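Local coordinates for M157 (Murid herpesvirus 1, PDB 2NYK), which is an MHC class I-like viral protein that serves as a ligand for Ly49 receptors of mouse natural killer cells, at residues E24-V29 and C98-C103; I62-S67 and K161-S166; W92-I97 and T117-R122; F108-D113 and M152-V157; T193-S198 and I228-A233. The protein carries 1 engineered substitution. All blocks are in the same frame, centred on the assembly; numbering follows the deposited sequence.

Contact 1. Residues E24-V29 and C98-C103; sequences EFEVTV and CVRYAC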
# COMPACT_ATOMS: atom_id res chain seq x y z
N GLU A 24 -1.18 -6.55 3.89
CA GLU A 24 -2.30 -5.99 4.64
C GLU A 24 -3.53 -6.22 3.81
O GLU A 24 -3.60 -5.76 2.66
CB GLU A 24 -2.08 -4.51 4.92
CG GLU A 24 -0.78 -4.16 5.75
CD GLU A 24 0.54 -4.27 4.97
OE1 GLU A 24 0.61 -3.86 3.79
OE2 GLU A 24 1.53 -4.78 5.53
N PHE A 25 -4.48 -6.94 4.37
CA PHE A 25 -5.74 -7.24 3.70
C PHE A 25 -6.79 -6.40 4.38
O PHE A 25 -6.91 -6.44 5.62
CB PHE A 25 -6.11 -8.72 3.89
CG PHE A 25 -5.07 -9.68 3.41
CD1 PHE A 25 -5.08 -10.12 2.08
CD2 PHE A 25 -4.09 -10.16 4.28
CE1 PHE A 25 -4.13 -11.02 1.63
CE2 PHE A 25 -3.14 -11.05 3.86
CZ PHE A 25 -3.16 -11.51 2.53
N GLU A 26 -7.55 -5.62 3.61
CA GLU A 26 -8.55 -4.77 4.23
C GLU A 26 -9.89 -4.84 3.50
O GLU A 26 -9.94 -4.84 2.27
CB GLU A 26 -8.04 -3.32 4.26
CG GLU A 26 -9.03 -2.32 4.84
CD GLU A 26 -8.35 -0.99 5.16
OE1 GLU A 26 -9.05 0.00 5.38
OE2 GLU A 26 -7.11 -0.94 5.19
N VAL A 27 -10.98 -4.88 4.26
CA VAL A 27 -12.30 -4.87 3.66
C VAL A 27 -13.18 -3.90 4.42
O VAL A 27 -13.20 -3.90 5.65
CB VAL A 27 -12.98 -6.28 3.67
CG1 VAL A 27 -14.38 -6.21 3.07
CG2 VAL A 27 -12.13 -7.29 2.91
N THR A 28 -13.90 -3.08 3.66
CA THR A 28 -14.84 -2.12 4.21
C THR A 28 -16.22 -2.40 3.61
O THR A 28 -16.35 -2.60 2.40
CB THR A 28 -14.42 -0.67 3.91
OG1 THR A 28 -13.13 -0.43 4.48
CG2 THR A 28 -15.41 0.30 4.48
N VAL A 29 -17.22 -2.48 4.48
CA VAL A 29 -18.61 -2.63 4.06
C VAL A 29 -19.43 -1.48 4.68
O VAL A 29 -19.30 -1.18 5.86
CB VAL A 29 -19.16 -4.01 4.51
CG1 VAL A 29 -20.66 -4.05 4.41
CG2 VAL A 29 -18.55 -5.13 3.68
N CYS A 98 -15.18 -1.97 9.02
CA CYS A 98 -13.96 -2.28 8.32
C CYS A 98 -13.16 -3.30 9.12
O CYS A 98 -13.13 -3.26 10.35
CB CYS A 98 -13.17 -1.00 8.08
SG CYS A 98 -11.64 -1.26 7.18
N VAL A 99 -12.52 -4.22 8.40
CA VAL A 99 -11.58 -5.17 9.01
C VAL A 99 -10.25 -5.08 8.28
O VAL A 99 -10.22 -4.94 7.06
CB VAL A 99 -12.13 -6.62 9.04
CG1 VAL A 99 -12.41 -7.16 7.60
CG2 VAL A 99 -11.20 -7.56 9.79
N ARG A 100 -9.15 -5.14 9.04
CA ARG A 100 -7.81 -5.11 8.46
C ARG A 100 -6.89 -6.16 9.08
O ARG A 100 -6.70 -6.16 10.30
CB ARG A 100 -7.19 -3.72 8.67
CG ARG A 100 -5.79 -3.53 8.04
CD ARG A 100 -5.25 -2.12 8.44
NE ARG A 100 -3.88 -1.88 7.95
CZ ARG A 100 -3.55 -1.64 6.68
NH1 ARG A 100 -4.48 -1.61 5.73
NH2 ARG A 100 -2.29 -1.43 6.33
N TYR A 101 -6.32 -7.03 8.25
CA TYR A 101 -5.34 -8.01 8.72
C TYR A 101 -3.99 -7.51 8.27
O TYR A 101 -3.73 -7.40 7.06
CB TYR A 101 -5.60 -9.38 8.12
CG TYR A 101 -6.77 -10.14 8.75
CD1 TYR A 101 -8.08 -9.73 8.55
CD2 TYR A 101 -6.54 -11.26 9.56
CE1 TYR A 101 -9.15 -10.40 9.14
CE2 TYR A 101 -7.61 -11.95 10.15
CZ TYR A 101 -8.90 -11.51 9.93
OH TYR A 101 -9.95 -12.19 10.51
N ALA A 102 -3.15 -7.17 9.23
CA ALA A 102 -1.81 -6.69 8.93
C ALA A 102 -0.87 -7.83 9.33
O ALA A 102 -0.65 -8.09 10.53
CB ALA A 102 -1.52 -5.42 9.71
N CYS A 103 -0.35 -8.52 8.31
CA CYS A 103 0.37 -9.78 8.52
C CYS A 103 1.86 -9.70 8.14
O CYS A 103 2.21 -9.17 7.08
CB CYS A 103 -0.29 -10.90 7.72
SG CYS A 103 -2.02 -11.17 8.13
O HOH W 1 -0.88 -0.91 4.05
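Phe25 and Val27 pair with Tyr101 and Val99 across two neighbouring antiparallel strands, whose N-to-C directions are 177° apart. Each pair exchanges two backbone hydrogen bonds, for example Phe25 N to Tyr101 O at 2.8 Å and Val99 N to Val27 O at 2.9 Å. CA-H...O contacts fill the steps between them, such as Glu24 CA to Tyr101 O at 3.1 Å.

Charged groups occupy the face that carries Glu24, Glu26, Thr28, Cys98 and Arg100. Arg100 puts CG anti to its backbone N (chi1 -177°) and is extended from there to NE; its NH1 meets Glu26 OE2 at 2.8 Å in a salt bridge whose hydrogen bond is bent and weak. The carboxylate stands almost upright to the guanidinium, the planes 86° apart. Glu24 lies alongside Arg100 and lays CB over one guanidinium face, with CG 3.2 Å from NH2. Its carboxylate turns instead to Thr22, and a water accepts from Arg100 NH2 and donates weakly to Glu24 OE1.

Apolar groups line the other face: Phe25 CD2 lies 4.2 Å from Tyr101 CB, the two side chains crossing at about a right angle, and Val27 CB touches Val99 CG1. Phe75 of helix 71-90 meets both aromatic rings.

The pairing thus joins a polar, partly exposed face, where two carboxylates probably stabilise one guanidinium, to an apolar face buried under helices, as in the MHC-type platform.

Contact 2. Residues I62-S67 and K161-S166; sequences ICPDVS and KNRWRS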
# COMPACT_ATOMS: atom_id res chain seq x y z
N ILE A 62 2.90 -5.17 -12.02
CA ILE A 62 3.93 -6.15 -11.65
C ILE A 62 3.42 -7.10 -10.57
O ILE A 62 4.20 -7.84 -9.96
CB ILE A 62 5.25 -5.47 -11.18
CG1 ILE A 62 5.01 -4.58 -9.95
CG2 ILE A 62 5.90 -4.69 -12.34
CD1 ILE A 62 6.27 -3.94 -9.40
N CYS A 63 2.11 -7.05 -10.32
CA CYS A 63 1.45 -7.92 -9.34
C CYS A 63 1.08 -9.26 -9.99
O CYS A 63 0.86 -9.33 -11.20
CB CYS A 63 0.19 -7.25 -8.77
SG CYS A 63 0.54 -5.93 -7.58
N PRO A 64 1.02 -10.35 -9.18
CA PRO A 64 0.54 -11.60 -9.74
C PRO A 64 -0.95 -11.48 -10.06
O PRO A 64 -1.64 -10.62 -9.50
CB PRO A 64 0.77 -12.60 -8.60
CG PRO A 64 0.71 -11.78 -7.36
CD PRO A 64 1.39 -10.49 -7.75
N ASP A 65 -1.46 -12.31 -10.96
CA ASP A 65 -2.90 -12.25 -11.22
C ASP A 65 -3.62 -12.79 -9.99
O ASP A 65 -3.18 -13.76 -9.39
CB ASP A 65 -3.29 -13.03 -12.46
CG ASP A 65 -4.78 -12.94 -12.76
OD1 ASP A 65 -5.28 -11.79 -12.91
OD2 ASP A 65 -5.45 -13.99 -12.80
N VAL A 66 -4.72 -12.14 -9.61
CA VAL A 66 -5.54 -12.62 -8.51
C VAL A 66 -6.92 -12.97 -9.06
O VAL A 66 -7.76 -12.07 -9.31
CB VAL A 66 -5.61 -11.60 -7.32
CG1 VAL A 66 -6.43 -12.17 -6.15
CG2 VAL A 66 -4.19 -11.22 -6.85
N SER A 67 -7.15 -14.26 -9.27
CA SER A 67 -8.44 -14.75 -9.77
C SER A 67 -9.39 -14.96 -8.61
O SER A 67 -8.99 -14.90 -7.44
CB SER A 67 -8.26 -16.06 -10.54
OG SER A 67 -7.83 -17.10 -9.67
N LYS A 161 3.73 -16.23 -0.29
CA LYS A 161 5.11 -15.78 -0.46
C LYS A 161 5.64 -16.11 -1.85
O LYS A 161 6.25 -15.26 -2.50
CB LYS A 161 6.01 -16.41 0.62
CG LYS A 161 5.67 -15.95 2.05
CD LYS A 161 6.80 -16.29 3.04
CE LYS A 161 7.89 -15.21 3.05
NZ LYS A 161 9.05 -15.67 3.88
N ASN A 162 5.36 -17.31 -2.33
CA ASN A 162 5.79 -17.72 -3.67
C ASN A 162 5.19 -16.81 -4.75
O ASN A 162 5.87 -16.39 -5.68
CB ASN A 162 5.46 -19.19 -3.94
CG ASN A 162 5.77 -19.62 -5.37
OD1 ASN A 162 4.88 -19.66 -6.22
ND2 ASN A 162 7.04 -19.93 -5.64
N ARG A 163 3.91 -16.51 -4.59
CA ARG A 163 3.17 -15.64 -5.52
C ARG A 163 3.62 -14.18 -5.50
O ARG A 163 3.65 -13.53 -6.56
CB ARG A 163 1.67 -15.70 -5.20
CG ARG A 163 0.99 -16.91 -5.72
CD ARG A 163 -0.39 -17.16 -5.04
NE ARG A 163 -1.33 -16.06 -5.21
CZ ARG A 163 -1.69 -15.55 -6.39
NH1 ARG A 163 -1.17 -16.02 -7.52
NH2 ARG A 163 -2.56 -14.55 -6.44
N TRP A 164 3.99 -13.68 -4.32
CA TRP A 164 4.25 -12.24 -4.14
C TRP A 164 5.70 -11.80 -3.99
O TRP A 164 6.00 -10.62 -4.18
CB TRP A 164 3.45 -11.71 -2.95
CG TRP A 164 1.97 -11.65 -3.29
CD1 TRP A 164 1.05 -12.65 -3.16
CD2 TRP A 164 1.28 -10.52 -3.81
NE1 TRP A 164 -0.18 -12.21 -3.58
CE2 TRP A 164 -0.06 -10.90 -3.99
CE3 TRP A 164 1.67 -9.21 -4.14
CZ2 TRP A 164 -1.02 -10.01 -4.49
CZ3 TRP A 164 0.73 -8.35 -4.65
CH2 TRP A 164 -0.60 -8.75 -4.82
N ARG A 165 6.60 -12.71 -3.64
CA ARG A 165 7.98 -12.33 -3.37
C ARG A 165 8.59 -11.42 -4.45
O ARG A 165 9.09 -10.37 -4.14
CB ARG A 165 8.87 -13.56 -3.18
CG ARG A 165 10.32 -13.18 -3.11
CD ARG A 165 11.20 -14.31 -2.60
NE ARG A 165 11.23 -15.47 -3.48
CZ ARG A 165 11.94 -15.56 -4.61
NH1 ARG A 165 12.68 -14.54 -5.02
NH2 ARG A 165 11.93 -16.69 -5.31
N SER A 166 8.56 -11.86 -5.70
CA SER A 166 9.14 -11.09 -6.80
C SER A 166 8.51 -9.69 -6.90
O SER A 166 9.22 -8.72 -7.09
CB SER A 166 8.95 -11.86 -8.11
OG SER A 166 9.37 -11.07 -9.21
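Pro64 stands on the face of the Trp164 indole with its CG-CD edge, crossing it at about a right angle, a CH-pi contact in which CD sits 3.7 Å from the centroid of the six-membered ring and only 6° off its normal. CG of the same proline covers the middle of the indole system, 3.6 Å from Trp164 CE2. Beside it, Cys63 SG approaches obliquely, 3.8 Å from Trp164 CZ3, as a sulfur-aromatic contact, and Val66 CG2 reaches CZ2 from another oblique direction.

Arg163 holds the loop backbone. Its NH2 donates to Asp65 O at 3.1 Å along a nearly straight bond (167°), with the oxygen in the guanidinium plane. The donor is tilted from the plane of that carbonyl. The chain bends about CG-CD (chi3 59°), which turns NE aside. Pro64 CB comes within 4.1 Å of Arg163 NH1, and Val66 CG2 touches the guanidinium edge near NH2.

Glu72 ties the two helix residues together: its OE2 accepts a hydrogen bond from Trp164 NE1 and forms a salt bridge with Arg163 NE. This second shell probably fixes the rotation of both side chains.

The loop between strand 58-59 and helix 71-90, which holds Cys63 of the Cys60-Cys63 disulfide, is thereby pressed against helix 157-173, while Val47 and Val48 of strand 46-51 pack on Trp164 from the sheet.

Contact 3. Residues W92-I97 and T117-R122; sequences WDTQRI and TTDTVR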
# COMPACT_ATOMS: atom_id res chain seq x y z
N TRP A 92 -26.54 -2.17 14.21
CA TRP A 92 -27.31 -1.04 13.68
C TRP A 92 -26.81 0.32 14.16
O TRP A 92 -27.14 1.35 13.57
CB TRP A 92 -28.80 -1.18 13.98
CG TRP A 92 -29.49 -2.24 13.17
CD1 TRP A 92 -29.94 -2.14 11.88
CD2 TRP A 92 -29.83 -3.57 13.61
NE1 TRP A 92 -30.54 -3.32 11.49
CE2 TRP A 92 -30.48 -4.21 12.53
CE3 TRP A 92 -29.64 -4.27 14.81
CZ2 TRP A 92 -30.94 -5.53 12.61
CZ3 TRP A 92 -30.10 -5.58 14.90
CH2 TRP A 92 -30.75 -6.19 13.80
N ASP A 93 -26.01 0.32 15.23
CA ASP A 93 -25.39 1.56 15.73
C ASP A 93 -24.18 1.99 14.89
O ASP A 93 -23.38 2.83 15.32
CB ASP A 93 -25.03 1.42 17.22
CG ASP A 93 -24.26 0.13 17.54
OD1 ASP A 93 -23.43 -0.34 16.67
OD2 ASP A 93 -24.49 -0.41 18.67
N THR A 94 -24.06 1.41 13.70
CA THR A 94 -22.99 1.74 12.76
C THR A 94 -23.47 1.69 11.31
O THR A 94 -24.26 0.83 10.94
CB THR A 94 -21.72 0.84 12.97
OG1 THR A 94 -20.61 1.40 12.26
CG2 THR A 94 -21.94 -0.60 12.52
N GLN A 95 -22.99 2.64 10.52
CA GLN A 95 -23.30 2.70 9.10
C GLN A 95 -22.25 1.99 8.27
O GLN A 95 -22.44 1.76 7.07
CB GLN A 95 -23.43 4.16 8.65
CG GLN A 95 -24.70 4.85 9.14
CD GLN A 95 -25.97 4.11 8.71
OE1 GLN A 95 -26.26 3.99 7.51
NE2 GLN A 95 -26.72 3.61 9.68
N ARG A 96 -21.13 1.65 8.90
CA ARG A 96 -20.04 0.97 8.21
C ARG A 96 -19.17 0.11 9.13
O ARG A 96 -19.11 0.33 10.34
CB ARG A 96 -19.17 1.97 7.44
CG ARG A 96 -18.60 3.08 8.30
CD ARG A 96 -18.50 4.41 7.51
NE ARG A 96 -17.89 4.25 6.19
CZ ARG A 96 -16.63 3.87 5.98
NH1 ARG A 96 -15.82 3.59 7.00
NH2 ARG A 96 -16.17 3.76 4.73
N ILE A 97 -18.50 -0.86 8.54
CA ILE A 97 -17.57 -1.70 9.29
C ILE A 97 -16.35 -2.01 8.41
O ILE A 97 -16.48 -2.27 7.21
CB ILE A 97 -18.23 -3.01 9.78
CG1 ILE A 97 -17.26 -3.82 10.64
CG2 ILE A 97 -18.74 -3.84 8.59
CD1 ILE A 97 -17.90 -4.97 11.37
N THR A 117 -13.18 -1.96 12.85
CA THR A 117 -13.61 -0.59 13.15
C THR A 117 -15.06 -0.38 12.74
O THR A 117 -15.47 -0.73 11.62
CB THR A 117 -12.75 0.45 12.43
OG1 THR A 117 -11.38 0.27 12.80
CG2 THR A 117 -13.18 1.86 12.82
N THR A 118 -15.82 0.19 13.67
CA THR A 118 -17.18 0.63 13.42
C THR A 118 -17.28 2.09 13.87
O THR A 118 -16.33 2.64 14.42
CB THR A 118 -18.22 -0.23 14.18
OG1 THR A 118 -18.12 0.01 15.59
CG2 THR A 118 -18.02 -1.72 13.91
N ASP A 119 -18.43 2.71 13.64
CA ASP A 119 -18.64 4.12 14.00
C ASP A 119 -18.26 4.43 15.44
O ASP A 119 -17.55 5.40 15.71
CB ASP A 119 -20.09 4.52 13.75
CG ASP A 119 -20.46 4.50 12.28
OD1 ASP A 119 -21.67 4.40 11.98
OD2 ASP A 119 -19.55 4.58 11.41
N THR A 120 -18.69 3.57 16.37
CA THR A 120 -18.44 3.81 17.80
C THR A 120 -17.43 2.85 18.46
O THR A 120 -17.08 3.04 19.63
CB THR A 120 -19.76 3.73 18.60
OG1 THR A 120 -20.35 2.44 18.42
CG2 THR A 120 -20.72 4.81 18.13
N VAL A 121 -16.95 1.84 17.73
CA VAL A 121 -16.08 0.82 18.34
C VAL A 121 -14.85 0.48 17.51
O VAL A 121 -14.94 0.28 16.30
CB VAL A 121 -16.86 -0.48 18.70
CG1 VAL A 121 -15.96 -1.46 19.45
CG2 VAL A 121 -18.08 -0.18 19.55
N ARG A 122 -13.71 0.41 18.19
CA ARG A 122 -12.45 0.03 17.57
C ARG A 122 -11.86 -1.15 18.35
O ARG A 122 -11.75 -1.09 19.58
CB ARG A 122 -11.51 1.22 17.63
CG ARG A 122 -10.51 1.28 16.54
CD ARG A 122 -10.70 2.56 15.74
NE ARG A 122 -9.74 3.61 16.12
CZ ARG A 122 -9.84 4.36 17.22
NH1 ARG A 122 -10.85 4.19 18.06
NH2 ARG A 122 -8.92 5.30 17.47
O HOH W 2 -20.98 1.31 16.27
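Asp119 meets Thr94 and Gln95 in the central polar contact between the chain entering strand 96-106 and the turn that leaves strand 109-118. Asp119 N donates to Thr94 OG1 at 2.9 Å in an almost straight bond (174°), and Gln95 N donates to Asp119 OD1 at 2.6 Å, coming from above the carboxylate plane. Thr94 OG1, anti to its own backbone N (chi1 -167°), donates to Arg96 O at 2.7 Å. One hydroxyl therefore accepts across the contact and donates within its own segment.

A water forms a second polar link: it donates to Asp93 OD1 and is hydrogen-bonded to Thr120 OG1 and Thr118 OG1.

Apolar and backbone contacts are fewer. Ile97 and Thr118 lie side by side, pointing the same way, with Ile97 CG1 4.0 Å from Thr118 CG2, and Ile97 CA directs a CA-H...O contact to Thr117 O at 3.3 Å. Ile97 also packs on Leu83, Leu86 and Leu87 of helix 71-90.

The open end of the 96-106/109-118 hairpin is thus closed by side chains bonding to main-chain groups in place of ladder rungs: the N-H groups of Asp119 and Gln95 satisfy a hydroxyl and a carboxylate oxygen.

Contact 4. Residues F108-D113 and M152-V157; sequences FDVICD and MIKSNV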
# COMPACT_ATOMS: atom_id res chain seq x y z
N PHE A 108 8.15 -19.28 7.11
CA PHE A 108 6.80 -19.71 6.74
C PHE A 108 5.81 -19.54 7.89
O PHE A 108 4.78 -20.21 7.93
CB PHE A 108 6.80 -21.16 6.21
CG PHE A 108 7.45 -21.31 4.84
CD1 PHE A 108 7.47 -20.26 3.92
CD2 PHE A 108 7.99 -22.54 4.46
CE1 PHE A 108 8.03 -20.43 2.65
CE2 PHE A 108 8.56 -22.71 3.20
CZ PHE A 108 8.59 -21.65 2.30
N ASP A 109 6.15 -18.65 8.81
CA ASP A 109 5.28 -18.28 9.92
C ASP A 109 4.63 -16.95 9.59
O ASP A 109 5.08 -16.23 8.69
CB ASP A 109 6.07 -18.11 11.21
CG ASP A 109 6.45 -19.44 11.83
OD1 ASP A 109 5.56 -20.31 11.98
OD2 ASP A 109 7.65 -19.62 12.16
N VAL A 110 3.56 -16.65 10.31
CA VAL A 110 2.81 -15.43 10.12
C VAL A 110 2.36 -14.92 11.47
O VAL A 110 1.91 -15.70 12.31
CB VAL A 110 1.58 -15.63 9.22
CG1 VAL A 110 0.86 -14.32 8.99
CG2 VAL A 110 2.02 -16.17 7.88
N ILE A 111 2.49 -13.61 11.64
CA ILE A 111 1.95 -12.89 12.78
C ILE A 111 1.06 -11.78 12.23
O ILE A 111 1.53 -10.94 11.47
CB ILE A 111 3.10 -12.29 13.63
CG1 ILE A 111 4.10 -13.40 13.99
CG2 ILE A 111 2.55 -11.64 14.89
CD1 ILE A 111 5.38 -12.94 14.68
N CYS A 112 -0.22 -11.81 12.55
CA CYS A 112 -1.15 -10.78 12.07
C CYS A 112 -1.73 -9.98 13.21
O CYS A 112 -2.09 -10.53 14.26
CB CYS A 112 -2.31 -11.36 11.24
SG CYS A 112 -1.86 -12.39 9.80
N ASP A 113 -1.84 -8.68 13.00
CA ASP A 113 -2.59 -7.82 13.90
C ASP A 113 -3.89 -7.62 13.18
O ASP A 113 -3.90 -7.32 11.99
CB ASP A 113 -1.88 -6.49 14.13
CG ASP A 113 -0.51 -6.65 14.78
OD1 ASP A 113 -0.34 -7.48 15.69
OD2 ASP A 113 0.42 -5.92 14.36
N MET A 152 -6.23 -19.24 8.24
CA MET A 152 -6.29 -19.35 6.78
C MET A 152 -5.06 -18.77 6.10
O MET A 152 -4.52 -19.36 5.17
CB MET A 152 -7.56 -18.71 6.23
CG MET A 152 -7.66 -18.74 4.68
SD MET A 152 -9.28 -18.31 3.97
CE MET A 152 -10.00 -19.91 3.69
N ILE A 153 -4.63 -17.59 6.54
CA ILE A 153 -3.41 -17.00 6.02
C ILE A 153 -2.19 -17.90 6.36
O ILE A 153 -1.39 -18.23 5.48
CB ILE A 153 -3.24 -15.56 6.57
CG1 ILE A 153 -4.37 -14.66 6.04
CG2 ILE A 153 -1.85 -15.01 6.19
CD1 ILE A 153 -4.55 -13.43 6.85
N LYS A 154 -2.07 -18.27 7.63
CA LYS A 154 -1.00 -19.14 8.10
C LYS A 154 -0.91 -20.42 7.27
O LYS A 154 0.17 -20.81 6.83
CB LYS A 154 -1.21 -19.48 9.59
CG LYS A 154 -0.22 -20.51 10.15
CD LYS A 154 1.22 -20.02 10.03
CE LYS A 154 2.23 -21.14 10.33
NZ LYS A 154 2.28 -21.44 11.80
N SER A 155 -2.06 -21.05 7.04
CA SER A 155 -2.12 -22.31 6.30
C SER A 155 -1.68 -22.20 4.84
O SER A 155 -1.46 -23.21 4.19
CB SER A 155 -3.53 -22.87 6.36
OG SER A 155 -3.95 -22.95 7.70
N ASN A 156 -1.56 -20.98 4.33
CA ASN A 156 -1.26 -20.76 2.92
C ASN A 156 -0.04 -19.87 2.72
O ASN A 156 0.15 -19.31 1.66
CB ASN A 156 -2.49 -20.18 2.21
CG ASN A 156 -3.66 -21.14 2.23
OD1 ASN A 156 -3.66 -22.14 1.51
ND2 ASN A 156 -4.65 -20.88 3.10
N VAL A 157 0.79 -19.75 3.76
CA VAL A 157 1.95 -18.86 3.72
C VAL A 157 2.86 -19.14 2.52
O VAL A 157 3.19 -18.22 1.75
CB VAL A 157 2.76 -18.94 5.04
CG1 VAL A 157 4.01 -18.05 4.99
CG2 VAL A 157 1.89 -18.49 6.18
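Val110 of strand 109-118 points toward the helical segment and crosses Ile153 at about a right angle, its CG1 4.0 Å from Ile153 CG2. Two residues further on, Cys112 SG meets the end of the same isoleucine, 4.1 Å from CD1. Ile153 thus spans both inward-facing strand residues, CG2 at one and CD1 at the other. Val157, the last residue of a type I turn that starts at Lys154, slides past Val110 in the opposite direction; the modelled gap between their methyl groups is doubtful. Val157 CG1, anti to the backbone N (chi1 178°), rests 3.7 Å from Phe108 CA and comes obliquely to the Phe108 ring, 4.2 Å from CD1.

Lys154 lies alongside Asp109, pointing the same way. The lysine chain bends about CB-CG (chi2 60°), its CE passes 3.6 Å from Phe108 O, and NZ reaches Asp109 OD1 at 3.5 Å, a long salt bridge with a weak hydrogen bond. Asn156 ND2 reaches back to Met152 O, before the turn, at 2.6 Å.

The Cys103-Cys112 disulfide joins this strand to strand 96-106, and Cys103 and Phe105 also touch both Val110 and Ile153. Aliphatic and sulfur contacts therefore carry the packing of helix 148-154 and the start of helix 157-173 on the sheet, while the single charged pair at the exposed margin probably adds only a modest attraction.

Contact 5. Residues T193-S198 and I228-A233; sequences TCVVTS and ILTVKA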
# COMPACT_ATOMS: atom_id res chain seq x y z
N THR A 193 6.59 24.66 -8.36
CA THR A 193 5.92 23.36 -8.29
C THR A 193 6.95 22.24 -8.21
O THR A 193 8.01 22.30 -8.84
CB THR A 193 5.02 23.12 -9.52
OG1 THR A 193 4.25 24.30 -9.78
CG2 THR A 193 4.06 21.94 -9.27
N CYS A 194 6.61 21.22 -7.44
CA CYS A 194 7.42 20.01 -7.40
C CYS A 194 6.52 18.78 -7.50
O CYS A 194 5.70 18.54 -6.61
CB CYS A 194 8.27 19.96 -6.13
SG CYS A 194 9.52 18.68 -6.21
N VAL A 195 6.65 18.06 -8.61
CA VAL A 195 5.87 16.86 -8.87
C VAL A 195 6.79 15.65 -8.78
O VAL A 195 7.74 15.52 -9.57
CB VAL A 195 5.19 16.90 -10.26
CG1 VAL A 195 4.39 15.63 -10.49
CG2 VAL A 195 4.33 18.16 -10.43
N VAL A 196 6.52 14.78 -7.81
CA VAL A 196 7.32 13.56 -7.64
C VAL A 196 6.51 12.32 -8.02
O VAL A 196 5.43 12.12 -7.50
CB VAL A 196 7.84 13.47 -6.18
CG1 VAL A 196 8.65 12.19 -5.96
CG2 VAL A 196 8.70 14.69 -5.86
N THR A 197 7.06 11.52 -8.95
CA THR A 197 6.46 10.31 -9.49
C THR A 197 7.24 9.07 -9.07
O THR A 197 8.48 9.00 -9.20
CB THR A 197 6.41 10.37 -11.05
OG1 THR A 197 5.74 11.57 -11.46
CG2 THR A 197 5.65 9.17 -11.63
N SER A 198 6.50 8.09 -8.54
CA SER A 198 7.09 6.84 -8.11
C SER A 198 6.25 5.70 -8.60
O SER A 198 5.02 5.76 -8.55
CB SER A 198 7.18 6.80 -6.58
OG SER A 198 7.65 5.55 -6.13
N ILE A 228 1.74 10.01 -7.53
CA ILE A 228 2.18 11.30 -8.00
C ILE A 228 1.84 12.31 -6.92
O ILE A 228 0.65 12.59 -6.65
CB ILE A 228 1.56 11.67 -9.38
CG1 ILE A 228 1.89 10.58 -10.42
CG2 ILE A 228 2.02 13.07 -9.81
CD1 ILE A 228 1.29 10.82 -11.80
N LEU A 229 2.89 12.83 -6.29
CA LEU A 229 2.72 13.82 -5.23
C LEU A 229 3.23 15.17 -5.70
O LEU A 229 4.38 15.32 -6.11
CB LEU A 229 3.42 13.36 -3.94
CG LEU A 229 2.67 12.41 -3.00
CD1 LEU A 229 2.31 11.03 -3.62
CD2 LEU A 229 3.52 12.21 -1.74
N THR A 230 2.33 16.16 -5.66
CA THR A 230 2.61 17.50 -6.16
C THR A 230 2.50 18.49 -5.00
O THR A 230 1.56 18.44 -4.22
CB THR A 230 1.60 17.91 -7.25
OG1 THR A 230 1.57 16.94 -8.31
CG2 THR A 230 1.92 19.30 -7.82
N VAL A 231 3.50 19.37 -4.88
CA VAL A 231 3.49 20.45 -3.90
C VAL A 231 3.75 21.75 -4.64
O VAL A 231 4.79 21.93 -5.30
CB VAL A 231 4.53 20.25 -2.74
CG1 VAL A 231 5.90 19.97 -3.29
CG2 VAL A 231 4.60 21.49 -1.84
N LYS A 232 2.78 22.65 -4.57
CA LYS A 232 2.94 23.98 -5.12
C LYS A 232 2.72 25.04 -4.08
O LYS A 232 1.84 24.93 -3.21
CB LYS A 232 2.10 24.21 -6.38
CG LYS A 232 0.63 23.97 -6.26
CD LYS A 232 0.05 23.75 -7.68
CE LYS A 232 -1.51 23.78 -7.60
NZ LYS A 232 -2.05 23.47 -8.99
N ALA A 233 3.56 26.07 -4.15
CA ALA A 233 3.50 27.18 -3.24
C ALA A 233 3.49 28.45 -4.09
O ALA A 233 4.52 28.80 -4.67
CB ALA A 233 4.67 27.15 -2.28
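Thr193-Ser198 and Ile228-Ala233 form a buried antiparallel pairing of neighbouring strands in the second sheet of the molecule, with axes 4.6 Å apart. Cys194 and Val231 exchange two backbone hydrogen bonds, as do Val196 and Leu229; the bond from Val196 N to Leu229 O, at 2.8 Å, is practically straight (178°).

On the face of Thr193, Val195 and Thr197, methyl groups pack side to side. Val195 CG1 touches Ile228 CG2 at 3.6 Å, while Val195 CG2 faces both branches of Thr230, OG1 and CG2, 3.7 Å from each. Thr230 CG2 is also 3.7 Å from Thr193 CG2, the two threonines crossing at a slant. Lys232 brings only its CB near Thr193 OG1, and its end leads away. On the other face, Val231 CG1, wedged between its backbone N and carbonyl carbon (chi1 52°), lies 3.7 Å from Cys194 CB.

Cys194 is bonded to Cys241 of strand 241-245, and Val196 and Val231 both pack on Val206 of strand 204-208. A strand paired on both edges and disulfide-linked to the non-adjacent strand 241-245 is consistent with an immunoglobulin-like beta sandwich, as in the alpha3 domain of MHC class I proteins.

Contacts 1, 3 and 4 all reach one sheet. Contacts 1 and 3 share strand 96-106, contacts 3 and 4 share strand 109-118, and the Cys103-Cys112 disulfide joins contact 1 to contact 4. Contact 3, at the far end of that hairpin, is largely exposed and polar; contact 1 has one charged and one apolar face; contact 4 is mostly aliphatic where helices meet the sheet. Contact 2, between a loop and helix 157-173, relies on proline-indole packing and touches contact 4 through Lys161 and Phe108. Contact 5 is the buried one, a nearly uncharged strand pair in the separate second sheet, its centre about 29 Å from that of contact 1.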